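Local structure of protein E (Haemophilus influenzae, 3ZH5) at residues A[70-75]-A[81-86]. The protein acts as a multifunctional adhesin that binds host epithelial cells, vitronectin, laminin and plasminogen, aiding serum resistance and immune evasion. Sequence-based numbering, arbitrary orientation.
Sequences YKILNC and TQVRTD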
ATOM      1  N   TYR A  70       1.071   5.085   2.658  1.00 22.20           N
ATOM      2  CA  TYR A  70       2.360   5.015   3.321  1.00 22.75           C
ATOM      3  C   TYR A  70       2.267   4.173   4.562  1.00 21.86           C
ATOM      4  O   TYR A  70       1.490   4.491   5.500  1.00 18.69           O
ATOM      5  CB  TYR A  70       2.757   6.418   3.709  1.00 23.08           C
ATOM      6  CG  TYR A  70       4.213   6.607   4.128  1.00 24.79           C
ATOM      7  CD1 TYR A  70       4.755   5.896   5.189  1.00 22.31           C
ATOM      8  CD2 TYR A  70       5.022   7.496   3.458  1.00 33.84           C
ATOM      9  CE1 TYR A  70       6.105   6.072   5.556  1.00 31.88           C
ATOM     10  CE2 TYR A  70       6.352   7.673   3.809  1.00 30.51           C
ATOM     11  CZ  TYR A  70       6.885   6.966   4.870  1.00 28.44           C
ATOM     12  OH  TYR A  70       8.249   7.163   5.196  1.00 26.94           O
ATOM     13  N   LYS A  71       3.045   3.108   4.592  1.00 19.60           N
ATOM     14  CA  LYS A  71       3.105   2.202   5.745  1.00 21.21           C
ATOM     15  C   LYS A  71       4.478   2.212   6.417  1.00 20.08           C
ATOM     16  O   LYS A  71       5.484   2.410   5.740  1.00 19.15           O
ATOM     17  CB  LYS A  71       2.837   0.760   5.280  1.00 20.69           C
ATOM     18  CG  LYS A  71       1.546   0.609   4.505  1.00 26.33           C
ATOM     19  CD  LYS A  71       0.307   0.808   5.397  1.00 24.23           C
ATOM     20  CE  LYS A  71      -0.913   0.220   4.687  1.00 29.73           C
ATOM     21  NZ  LYS A  71      -2.180   0.554   5.340  1.00 26.02           N
ATOM     22  N   ILE A  72       4.505   1.877   7.713  1.00 19.90           N
ATOM     23  CA  ILE A  72       5.720   1.609   8.412  1.00 21.94           C
ATOM     24  C   ILE A  72       5.528   0.292   9.116  1.00 18.97           C
ATOM     25  O   ILE A  72       4.566   0.102   9.912  1.00 18.93           O
ATOM     26  CB  ILE A  72       6.066   2.701   9.470  1.00 21.23           C
ATOM     27  CG1 ILE A  72       6.248   4.069   8.804  1.00 24.18           C
ATOM     28  CG2 ILE A  72       7.282   2.269  10.270  1.00 20.96           C
ATOM     29  CD1 ILE A  72       6.327   5.244   9.749  1.00 21.15           C
ATOM     30  N   LEU A  73       6.443  -0.622   8.797  1.00 20.72           N
ATOM     31  CA  LEU A  73       6.470  -1.951   9.379  1.00 23.13           C
ATOM     32  C   LEU A  73       7.631  -2.162  10.332  1.00 21.78           C
ATOM     33  O   LEU A  73       8.787  -1.920   9.986  1.00 27.25           O
ATOM     34  CB  LEU A  73       6.493  -3.010   8.244  1.00 20.69           C
ATOM     35  CG  LEU A  73       6.737  -4.459   8.649  1.00 24.00           C
ATOM     36  CD1 LEU A  73       5.478  -4.962   9.340  1.00 23.46           C
ATOM     37  CD2 LEU A  73       7.066  -5.313   7.389  1.00 25.19           C
ATOM     38  N   ASN A  74       7.334  -2.688  11.515  1.00 21.96           N
ATOM     39  CA  ASN A  74       8.350  -3.227  12.393  1.00 22.43           C
ATOM     40  C   ASN A  74       8.442  -4.770  12.298  1.00 30.89           C
ATOM     41  O   ASN A  74       7.548  -5.476  12.746  1.00 29.73           O
ATOM     42  CB  ASN A  74       8.071  -2.796  13.823  1.00 27.14           C
ATOM     43  CG  ASN A  74       9.203  -3.137  14.756  1.00 36.95           C
ATOM     44  OD1 ASN A  74      10.191  -3.758  14.353  1.00 39.77           O
ATOM     45  ND2 ASN A  74       9.099  -2.693  15.990  1.00 37.89           N
ATOM     46  N   CYS A  75       9.525  -5.275  11.723  1.00 26.75           N
ATOM     47  CA  CYS A  75       9.686  -6.708  11.458  1.00 23.64           C
ATOM     48  C   CYS A  75       9.882  -7.516  12.727  1.00 32.20           C
ATOM     49  O   CYS A  75       9.735  -8.737  12.708  1.00 37.97           O
ATOM     50  CB  CYS A  75      10.860  -6.979  10.488  1.00 25.57           C
ATOM     51  SG  CYS A  75      10.509  -6.398   8.848  1.00 30.71           S
ATOM     52  N   THR A  81       2.081   0.451  10.875  1.00 22.55           N
ATOM     53  CA  THR A  81       1.425   1.755  11.008  1.00 20.67           C
ATOM     54  C   THR A  81       0.981   2.293   9.659  1.00 17.89           C
ATOM     55  O   THR A  81       1.749   2.291   8.668  1.00 20.51           O
ATOM     56  CB  THR A  81       2.417   2.725  11.659  1.00 19.91           C
ATOM     57  OG1 THR A  81       2.900   2.135  12.880  1.00 22.69           O
ATOM     58  CG2 THR A  81       1.812   4.097  11.877  1.00 20.68           C
ATOM     59  N   GLN A  82      -0.271   2.715   9.601  1.00 16.61           N
ATOM     60  CA  GLN A  82      -0.827   3.448   8.462  1.00 17.68           C
ATOM     61  C   GLN A  82      -0.554   4.911   8.722  1.00 20.46           C
ATOM     62  O   GLN A  82      -1.027   5.459   9.734  1.00 18.35           O
ATOM     63  CB  GLN A  82      -2.327   3.195   8.326  1.00 22.98           C
ATOM     64  CG  GLN A  82      -3.124   4.155   7.420  1.00 23.33           C
ATOM     65  CD  GLN A  82      -2.732   4.216   5.969  1.00 30.71           C
ATOM     66  OE1 GLN A  82      -2.213   3.254   5.387  1.00 26.33           O
ATOM     67  NE2 GLN A  82      -3.030   5.351   5.349  1.00 29.79           N
ATOM     68  N   VAL A  83       0.177   5.544   7.802  1.00 19.08           N
ATOM     69  CA  VAL A  83       0.617   6.936   7.991  1.00 19.05           C
ATOM     70  C   VAL A  83      -0.184   7.920   7.161  1.00 23.61           C
ATOM     71  O   VAL A  83      -0.545   9.007   7.635  1.00 25.07           O
ATOM     72  CB  VAL A  83       2.116   7.080   7.629  1.00 20.34           C
ATOM     73  CG1 VAL A  83       2.546   8.541   7.586  1.00 22.77           C
ATOM     74  CG2 VAL A  83       2.919   6.281   8.632  1.00 28.31           C
ATOM     75  N   ARG A  84      -0.424   7.589   5.909  1.00 23.95           N
ATOM     76  CA  ARG A  84      -1.200   8.498   5.067  1.00 26.97           C
ATOM     77  C   ARG A  84      -1.704   7.828   3.811  1.00 31.76           C
ATOM     78  O   ARG A  84      -1.236   6.730   3.409  1.00 25.50           O
ATOM     79  CB  ARG A  84      -0.444   9.768   4.718  1.00 34.72           C
ATOM     80  CG  ARG A  84       0.550   9.636   3.613  1.00 29.02           C
ATOM     81  CD  ARG A  84       1.118  10.970   3.168  1.00 33.57           C
ATOM     82  NE  ARG A  84       0.199  11.715   2.292  1.00 41.31           N
ATOM     83  CZ  ARG A  84      -0.327  12.910   2.564  1.00 41.83           C
ATOM     84  NH1 ARG A  84      -0.029  13.548   3.692  1.00 37.08           N
ATOM     85  NH2 ARG A  84      -1.146  13.496   1.688  1.00 41.66           N
ATOM     86  N   THR A  85      -2.707   8.494   3.233  1.00 30.98           N
ATOM     87  CA  THR A  85      -3.413   8.011   2.070  1.00 29.66           C
ATOM     88  C   THR A  85      -3.523   9.090   1.028  1.00 29.27           C
ATOM     89  O   THR A  85      -3.878  10.218   1.331  1.00 32.61           O
ATOM     90  CB  THR A  85      -4.837   7.579   2.433  1.00 33.94           C
ATOM     91  OG1 THR A  85      -4.775   6.469   3.332  1.00 33.03           O
ATOM     92  CG2 THR A  85      -5.589   7.185   1.194  1.00 29.18           C
ATOM     93  N   ASP A  86      -3.186   8.726  -0.206  1.00 26.19           N
ATOM     94  CA  ASP A  86      -3.329   9.617  -1.340  1.00 26.35           C
ATOM     95  C   ASP A  86      -4.108   8.899  -2.422  1.00 28.60           C
ATOM     96  O   ASP A  86      -3.886   7.704  -2.672  1.00 39.18           O
ATOM     97  CB  ASP A  86      -1.940  10.013  -1.860  1.00 32.54           C
ATOM     98  CG  ASP A  86      -1.203  10.950  -0.898  1.00 36.89           C
ATOM     99  OD1 ASP A  86      -1.616  12.132  -0.813  1.00 35.91           O
ATOM    100  OD2 ASP A  86      -0.233  10.504  -0.229  1.00 36.48           O
TER
HETATM  101  O   HOH W   1       4.958   0.285  12.883  1.00 34.90           O
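Ile72 and Thr81 face each other as an antiparallel hydrogen-bonded pair in the beta hairpin of strands 64-74 and 79-88, within the antiparallel sheet of protein E. Each backbone N donates to the other's O, with 2.7 Å from Thr81 N to Ile72 O. Lys71 and Gln82 form the next, non-hydrogen-bonded pair. Beyond it the register is broken by a classic beta bulge: Val83 and Arg84 together lie opposite Tyr70. Val83 N reaches Tyr70 O at 2.9 Å, while Tyr70 N donates to Arg84 O. The nearly helical psi of Val83 (-44°) accommodates the extra residue and turns its side chain toward the neighbouring strand.

The apolar contacts follow from that turn. Val83 CG2 touches Ile72 CD1 at 3.7 Å, and Val83 CB lies 3.8 Å from Tyr70 CD1. With CG anti to the backbone N (chi1 -167°), the Tyr70 ring is laid beside Val83, the two side chains pointing the same way; Ile72 CG1 meets its edge in plane. Branched Ile72 and Val83 suit extended strand positions and pack against each other, Val83 also packing on the ring. The Tyr70 hydroxyl is hydrogen-bonded to His43 of strand 41-50, on the other flank of strand 64-74.

Lys71 and Gln82 are polar yet buried on the other face. Both chains bend at chi2, and the lysine then extends: NZ donates a 2.7 Å hydrogen bond to Gln82 OE1, a neutral acceptor suited to an ammonium group, from 19° off the carbonyl plane.

At the turn end of the Ile72-Thr81 pair, a water donates to Ile72 O, giving this carbonyl a second bond, and also pairs with Thr81 OG1, which is further bonded to Thr107. From the second bulge position, Arg84 grips Asp86 side-on in a salt bridge, NE lying 2.8 Å from OD2 and NH2 2.9 Å from OD1, both carboxylate oxygens being met on their syn sides.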